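Local coordinates for tail protein, 43 kDa (Neisseria meningitidis MC58, PDB 3D37) that is of unknown function but, as a tail protein with domains related to phage Mu baseplate proteins, probably forms part of a phage-type tail baseplate, at residues Pro147-Thr150 with Val151-Leu155; Trp207-Asp210 with Asn211-Ser214; Lys268-Ala271 with Asp272-Leu275. All blocks are in the same frame, centred on the assembly; numbering follows the deposited sequence.

Contact 1. Residues Pro147-Thr150 with Val151-Leu155; sequences PGET and VWQAL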
loop_
_atom_site.group_PDB
_atom_site.type_symbol
_atom_site.label_atom_id
_atom_site.label_comp_id
_atom_site.label_asym_id
_atom_site.label_seq_id
_atom_site.Cartn_x
_atom_site.Cartn_y
_atom_site.Cartn_z
ATOM N N PRO A 147 -21.029 21.853 -40.472
ATOM C CA PRO A 147 -21.765 22.803 -39.568
ATOM C C PRO A 147 -21.666 22.591 -38.039
ATOM O O PRO A 147 -21.573 23.579 -37.267
ATOM C CB PRO A 147 -23.228 22.694 -40.045
ATOM C CG PRO A 147 -23.142 22.071 -41.454
ATOM C CD PRO A 147 -21.952 21.149 -41.392
ATOM N N GLY A 148 -21.669 21.339 -37.587
ATOM C CA GLY A 148 -21.403 21.052 -36.162
ATOM C C GLY A 148 -19.944 21.225 -35.717
ATOM O O GLY A 148 -19.579 20.832 -34.611
ATOM N N GLU A 149 -19.093 21.787 -36.577
ATOM C CA GLU A 149 -17.696 22.032 -36.188
ATOM C C GLU A 149 -17.651 23.111 -35.120
ATOM O O GLU A 149 -18.501 24.063 -35.091
ATOM C CB GLU A 149 -16.758 22.352 -37.386
ATOM C CG GLU A 149 -16.216 21.057 -38.042
ATOM C CD GLU A 149 -14.960 21.223 -38.908
ATOM O OE1 GLU A 149 -14.948 22.023 -39.880
ATOM O OE2 GLU A 149 -13.991 20.484 -38.633
ATOM N N THR A 150 -16.667 22.926 -34.241
ATOM C CA THR A 150 -16.486 23.768 -33.140
ATOM C C THR A 150 -15.664 24.898 -33.679
ATOM O O THR A 150 -14.997 24.767 -34.686
ATOM C CB THR A 150 -15.710 23.011 -31.986
ATOM O OG1 THR A 150 -14.366 22.678 -32.404
ATOM C CG2 THR A 150 -16.462 21.733 -31.544
ATOM N N VAL A 151 -15.673 26.017 -32.996
ATOM C CA VAL A 151 -14.765 27.107 -33.364
ATOM C C VAL A 151 -13.289 26.606 -33.446
ATOM O O VAL A 151 -12.535 26.975 -34.385
ATOM C CB VAL A 151 -14.922 28.307 -32.401
ATOM C CG1 VAL A 151 -14.126 29.508 -32.896
ATOM C CG2 VAL A 151 -16.402 28.685 -32.241
ATOM N N TRP A 152 -12.901 25.783 -32.453
ATOM C CA TRP A 152 -11.569 25.195 -32.362
ATOM C C TRP A 152 -11.212 24.323 -33.569
ATOM O O TRP A 152 -10.206 24.555 -34.198
ATOM C CB TRP A 152 -11.338 24.406 -31.053
ATOM C CG TRP A 152 -9.893 24.344 -30.821
ATOM C CD1 TRP A 152 -9.049 23.282 -31.091
ATOM C CD2 TRP A 152 -9.064 25.423 -30.440
ATOM N NE1 TRP A 152 -7.753 23.649 -30.872
ATOM C CE2 TRP A 152 -7.721 24.944 -30.447
ATOM C CE3 TRP A 152 -9.317 26.735 -30.015
ATOM C CZ2 TRP A 152 -6.648 25.725 -30.059
ATOM C CZ3 TRP A 152 -8.258 27.514 -29.646
ATOM C CH2 TRP A 152 -6.932 27.017 -29.647
ATOM N N GLN A 153 -12.023 23.327 -33.864
ATOM C CA GLN A 153 -11.868 22.527 -35.091
ATOM C C GLN A 153 -11.707 23.357 -36.331
ATOM O O GLN A 153 -10.820 23.086 -37.146
ATOM C CB GLN A 153 -13.070 21.638 -35.303
ATOM C CG GLN A 153 -13.042 20.425 -34.451
ATOM C CD GLN A 153 -14.348 19.648 -34.508
ATOM O OE1 GLN A 153 -15.418 20.238 -34.612
ATOM N NE2 GLN A 153 -14.267 18.320 -34.394
ATOM N N ALA A 154 -12.542 24.393 -36.458
ATOM C CA ALA A 154 -12.519 25.244 -37.610
ATOM C C ALA A 154 -11.236 26.040 -37.640
ATOM O O ALA A 154 -10.633 26.272 -38.697
ATOM C CB ALA A 154 -13.757 26.223 -37.599
ATOM N N LEU A 155 -10.820 26.483 -36.470
ATOM C CA LEU A 155 -9.633 27.275 -36.382
ATOM C C LEU A 155 -8.369 26.417 -36.717
ATOM O O LEU A 155 -7.402 26.918 -37.318
ATOM C CB LEU A 155 -9.548 27.817 -34.962
ATOM C CG LEU A 155 -8.742 29.027 -34.571
ATOM C CD1 LEU A 155 -9.054 30.190 -35.454
ATOM C CD2 LEU A 155 -9.173 29.288 -33.146
#

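Contact 2. Residues Trp207-Asp210 with Asn211-Ser214; sequences WDTD and NRFS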
loop_
_atom_site.group_PDB
_atom_site.type_symbol
_atom_site.label_atom_id
_atom_site.label_comp_id
_atom_site.label_asym_id
_atom_site.label_seq_id
_atom_site.Cartn_x
_atom_site.Cartn_y
_atom_site.Cartn_z
ATOM N N TRP A 207 9.295 5.480 -28.079
ATOM C CA TRP A 207 9.301 5.345 -29.496
ATOM C C TRP A 207 8.127 4.447 -29.873
ATOM O O TRP A 207 7.892 3.383 -29.265
ATOM C CB TRP A 207 10.537 4.635 -29.973
ATOM C CG TRP A 207 11.839 5.229 -29.708
ATOM C CD1 TRP A 207 12.600 5.977 -30.589
ATOM C CD2 TRP A 207 12.628 5.053 -28.547
ATOM N NE1 TRP A 207 13.810 6.285 -30.005
ATOM C CE2 TRP A 207 13.849 5.730 -28.758
ATOM C CE3 TRP A 207 12.419 4.408 -27.331
ATOM C CZ2 TRP A 207 14.847 5.773 -27.800
ATOM C CZ3 TRP A 207 13.411 4.447 -26.382
ATOM C CH2 TRP A 207 14.617 5.126 -26.621
ATOM N N ASP A 208 7.443 4.858 -30.918
ATOM C CA ASP A 208 6.225 4.215 -31.355
ATOM C C ASP A 208 6.217 4.212 -32.883
ATOM O O ASP A 208 6.406 5.241 -33.498
ATOM C CB ASP A 208 5.070 5.032 -30.796
ATOM C CG ASP A 208 3.766 4.491 -31.162
ATOM O OD1 ASP A 208 3.498 4.395 -32.365
ATOM O OD2 ASP A 208 2.992 4.170 -30.236
ATOM N N THR A 209 5.993 3.057 -33.486
ATOM C CA THR A 209 6.006 2.917 -34.936
ATOM C C THR A 209 4.598 2.750 -35.553
ATOM O O THR A 209 4.442 2.352 -36.706
ATOM C CB THR A 209 6.898 1.735 -35.304
ATOM O OG1 THR A 209 6.352 0.535 -34.743
ATOM C CG2 THR A 209 8.330 1.920 -34.729
ATOM N N ASP A 210 3.567 3.073 -34.790
ATOM C CA ASP A 210 2.188 2.989 -35.256
ATOM C C ASP A 210 1.922 3.586 -36.646
ATOM O O ASP A 210 1.213 3.018 -37.482
ATOM C CB ASP A 210 1.316 3.797 -34.299
ATOM C CG ASP A 210 0.388 2.953 -33.507
ATOM O OD1 ASP A 210 0.395 3.140 -32.253
ATOM O OD2 ASP A 210 -0.369 2.142 -34.150
ATOM N N ASN A 211 2.406 4.806 -36.824
ATOM C CA ASN A 211 2.089 5.609 -37.970
ATOM C C ASN A 211 3.327 5.824 -38.822
ATOM O O ASN A 211 3.499 6.858 -39.440
ATOM C CB ASN A 211 1.434 6.913 -37.510
ATOM C CG ASN A 211 -0.045 6.729 -37.197
ATOM O OD1 ASN A 211 -0.760 5.999 -37.910
ATOM N ND2 ASN A 211 -0.519 7.393 -36.166
ATOM N N ARG A 212 4.183 4.809 -38.833
ATOM C CA ARG A 212 5.334 4.780 -39.693
ATOM C C ARG A 212 5.018 3.828 -40.842
ATOM O O ARG A 212 5.001 2.593 -40.694
ATOM C CB ARG A 212 6.567 4.321 -38.931
ATOM C CG ARG A 212 7.792 4.175 -39.854
ATOM C CD ARG A 212 9.133 4.311 -39.084
ATOM N NE ARG A 212 9.632 3.028 -38.589
ATOM C CZ ARG A 212 10.323 2.139 -39.319
ATOM N NH1 ARG A 212 10.752 0.994 -38.773
ATOM N NH2 ARG A 212 10.594 2.394 -40.608
ATOM N N PHE A 213 4.749 4.420 -41.995
ATOM C CA PHE A 213 4.275 3.688 -43.131
ATOM C C PHE A 213 5.393 3.540 -44.159
ATOM O O PHE A 213 6.346 4.339 -44.177
ATOM C CB PHE A 213 3.063 4.413 -43.691
ATOM C CG PHE A 213 1.970 4.593 -42.681
ATOM C CD1 PHE A 213 1.283 3.498 -42.194
ATOM C CD2 PHE A 213 1.633 5.838 -42.216
ATOM C CE1 PHE A 213 0.283 3.649 -41.263
ATOM C CE2 PHE A 213 0.617 5.997 -41.286
ATOM C CZ PHE A 213 -0.057 4.902 -40.814
ATOM N N SER A 214 5.284 2.487 -44.974
ATOM C CA SER A 214 6.290 2.166 -45.979
ATOM C C SER A 214 6.134 3.044 -47.239
ATOM O O SER A 214 7.096 3.680 -47.685
ATOM C CB SER A 214 6.221 0.671 -46.337
ATOM O OG SER A 214 5.071 0.382 -47.129
HETATM O O HOH W 1 4.436 6.290 -35.254
HETATM O O HOH W 2 2.409 6.772 -34.038
#

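Contact 3. Residues Lys268-Ala271 with Asp272-Leu275; sequences KQLA and DWRL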
loop_
_atom_site.group_PDB
_atom_site.type_symbol
_atom_site.label_atom_id
_atom_site.label_comp_id
_atom_site.label_asym_id
_atom_site.label_seq_id
_atom_site.Cartn_x
_atom_site.Cartn_y
_atom_site.Cartn_z
ATOM N N LYS A 268 2.779 17.882 -44.276
ATOM C CA LYS A 268 2.400 18.213 -42.920
ATOM C C LYS A 268 1.901 16.966 -42.216
ATOM O O LYS A 268 2.296 16.741 -41.076
ATOM C CB LYS A 268 1.368 19.349 -42.795
ATOM C CG LYS A 268 1.246 19.800 -41.282
ATOM C CD LYS A 268 -0.043 20.559 -40.972
ATOM C CE LYS A 268 0.037 21.257 -39.582
ATOM N NZ LYS A 268 0.551 20.416 -38.484
ATOM N N GLN A 269 1.059 16.158 -42.872
ATOM C CA GLN A 269 0.670 14.861 -42.274
ATOM C C GLN A 269 1.869 13.943 -41.932
ATOM O O GLN A 269 1.867 13.269 -40.901
ATOM C CB GLN A 269 -0.304 14.091 -43.167
ATOM C CG GLN A 269 -0.767 12.764 -42.536
ATOM C CD GLN A 269 -1.585 13.009 -41.266
ATOM O OE1 GLN A 269 -1.092 12.843 -40.120
ATOM N NE2 GLN A 269 -2.846 13.436 -41.460
ATOM N N LEU A 270 2.865 13.891 -42.812
ATOM C CA LEU A 270 4.029 13.052 -42.557
ATOM C C LEU A 270 4.765 13.578 -41.352
ATOM O O LEU A 270 5.295 12.798 -40.611
ATOM C CB LEU A 270 5.002 12.959 -43.757
ATOM C CG LEU A 270 4.538 12.152 -44.979
ATOM C CD1 LEU A 270 5.391 12.451 -46.254
ATOM C CD2 LEU A 270 4.500 10.676 -44.713
ATOM N N ALA A 271 4.773 14.899 -41.140
ATOM C CA ALA A 271 5.521 15.493 -40.017
ATOM C C ALA A 271 4.770 15.259 -38.719
ATOM O O ALA A 271 5.367 14.992 -37.664
ATOM C CB ALA A 271 5.778 16.975 -40.260
ATOM N N ASP A 272 3.450 15.310 -38.798
ATOM C CA ASP A 272 2.632 15.011 -37.642
ATOM C C ASP A 272 2.843 13.573 -37.192
ATOM O O ASP A 272 2.986 13.302 -36.011
ATOM C CB ASP A 272 1.156 15.256 -37.947
ATOM C CG ASP A 272 0.798 16.750 -38.018
ATOM O OD1 ASP A 272 1.631 17.616 -37.612
ATOM O OD2 ASP A 272 -0.322 17.047 -38.501
ATOM N N TRP A 273 2.868 12.643 -38.142
ATOM C CA TRP A 273 3.109 11.251 -37.814
ATOM C C TRP A 273 4.509 11.053 -37.210
ATOM O O TRP A 273 4.710 10.283 -36.254
ATOM C CB TRP A 273 2.935 10.381 -39.045
ATOM C CG TRP A 273 1.523 10.180 -39.427
ATOM C CD1 TRP A 273 0.441 10.252 -38.602
ATOM C CD2 TRP A 273 1.021 9.827 -40.726
ATOM N NE1 TRP A 273 -0.713 9.984 -39.307
ATOM C CE2 TRP A 273 -0.388 9.722 -40.613
ATOM C CE3 TRP A 273 1.619 9.608 -41.974
ATOM C CZ2 TRP A 273 -1.213 9.399 -41.696
ATOM C CZ3 TRP A 273 0.801 9.283 -43.061
ATOM C CH2 TRP A 273 -0.610 9.186 -42.912
ATOM N N ARG A 274 5.480 11.768 -37.778
ATOM C CA ARG A 274 6.859 11.624 -37.330
ATOM C C ARG A 274 6.989 12.102 -35.874
ATOM O O ARG A 274 7.698 11.545 -35.107
ATOM C CB ARG A 274 7.766 12.418 -38.277
ATOM C CG ARG A 274 9.196 12.599 -37.797
ATOM C CD ARG A 274 10.051 13.330 -38.877
ATOM N NE ARG A 274 11.460 13.198 -38.522
ATOM C CZ ARG A 274 12.485 13.496 -39.328
ATOM N NH1 ARG A 274 12.298 13.961 -40.556
ATOM N NH2 ARG A 274 13.726 13.319 -38.880
ATOM N N LEU A 275 6.317 13.179 -35.527
ATOM C CA LEU A 275 6.296 13.673 -34.152
ATOM C C LEU A 275 5.679 12.689 -33.179
ATOM O O LEU A 275 6.168 12.529 -32.034
ATOM C CB LEU A 275 5.558 15.001 -34.072
ATOM C CG LEU A 275 6.363 16.164 -34.605
ATOM C CD1 LEU A 275 5.416 17.376 -35.012
ATOM C CD2 LEU A 275 7.461 16.552 -33.594
#

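Contact 1. Residues Pro147-Thr150 with Val151-Leu155
T150 and Q153 grip each other through two reciprocal bonds where the loop 147-150 runs into the helix that opens at V151. The backbone N of Q153 points at T150 OG1, 2.8 Å away, and the N-H direction departs little from a straight line (167°). The T150 torsion accounts for this: with chi1 at 65° the hydroxyl sits between the backbone N and the carbonyl carbon, facing the first turn. In return, Q153 OE1 takes the N-H of T150 at 3.0 Å, received in the amide carbonyl plane on a lone pair. These two bonds define a capping box, with T150 as the N-cap, and they occupy two main-chain N-H groups at the start of the helix. T150 O then accepts from A154 N at 3.1 Å, the first regular helical bond here.

The box is also the tightly packed part: T150 OG1 lies 3.3 Å from Q153 CG, and E149 CA comes equally near Q153 OE1. V151, W152 and A154 turn their side chains into the protein interior, W152 packing on L98 of helix 95-100. The other side is looser. Q153 is exposed, and its extended chain lies near that of E149, with E149 OE2 3.6 Å from Q153 CB. The carboxylate and amide planes stand 51° apart.

Contact 2. Residues Trp207-Asp210 with Asn211-Ser214
From T209 to R212 the backbone folds into a type I beta turn, closed by a long bond from R212 N to T209 O (3.3 Å), in which the donor stands above the carbonyl plane, 67° out of it, instead of on a lone pair. A second, side-chain closure precedes it: D208 OD1 accepts from D210 N at 2.8 Å, which makes an Asx turn where the chain leaves strand 202-208. Water links the two halves. One water donates to D208 O and accepts from N211 N at 3.0 Å; another donates to D208 OD1 and has a weak link to the same N-H.

On the side-chain level the contact is sparse. T209 CG2 lies at the edge of the R212 guanidinium, near its plane, 4.2 Å from R212 NE, while the T209 hydroxyl is bonded to G74 O of the second subunit. F213 turns back toward the turn, bringing CE1 to 3.9 Å from D210 O. One face of its ring carries N211 C, 3.6 Å above the plane and displaced toward the rim.

The loop containing the turn joins strand 202-208 to strand 215-220. W207 and D208 pair antiparallel with a strand of the second subunit, continuing the sheet across the interface. R247 binds D210 O and R212 O, N211 ND2 bonds to E276 at the end of helix 259-276, and F213 meets W273 of that helix edge-to-face.

Contact 3. Residues Lys268-Ala271 with Asp272-Leu275
Q269 and W273 are one helical turn apart in the alpha-helix 259-276, and the glutamine lies across one face of the indole. Hydrogen bonds from residue i+4 back to i carry the backbone through this stretch, as in W273 N to Q269 O at 3.0 Å.

Traced outward, the bond from CA to CB of Q269 points away from 272-275. CG then lies anti to the backbone N, and a bend at the next torsion (chi2 65°) brings the rest of the chain back over the tryptophan. CG is the atom that docks: it stands 3.5 Å from the centroid of the six-membered ring and only 11° off the ring normal, a CH-pi contact. CD comes next, 3.6 Å from W273 CE2. At the tip, OE1 lies over the same face near the rim, 3.0 Å from W273 NE1; the angle is too poor for a hydrogen bond, so proximity here reflects the overlay of the amide, whose plane is 27° from that of the ring. L270 approaches the indole differently, with CD2 at the edge, 4.1 Å from W273 CE3. Beyond these two segments the indole also packs on K249 and V251 of strand 249-252, while L270 touches W236 and Y238 of strand 234-239.

A second i to i+4 pair joins K268 to D272. The lysine chain is extended until its last torsion, which turns NZ toward the carboxylate; the salt bridge to OD1 is 3.1 Å long, though its hydrogen-bond geometry is weak. R274 extends away from the helix to a salt bridge with E337. L275 instead folds over the preceding turn, its CG lying 3.4 Å from A271 O, the carbonyl oxygen that accepts its own N-H.

In the fold
The three contacts follow one another along the chain; none nests inside another and none crosses. Contact 1 ends the loop after strand 130-133 and starts helix 151-161, within the part related to gp44-like second domains. It stands apart, its centre about 29 Å from that of contact 2 and about 22 Å from that of contact 3. Contact 2 forms the turn within the short connection between strands 202-208 and 215-220, beside the second subunit. Contact 3 closes no loop, being internal to helix 259-276. Contacts 2 and 3 nevertheless touch, with centres about 10 Å apart: N211 O is 3.6 Å from W273 CB, so that the turn rests on the last turns of the helix.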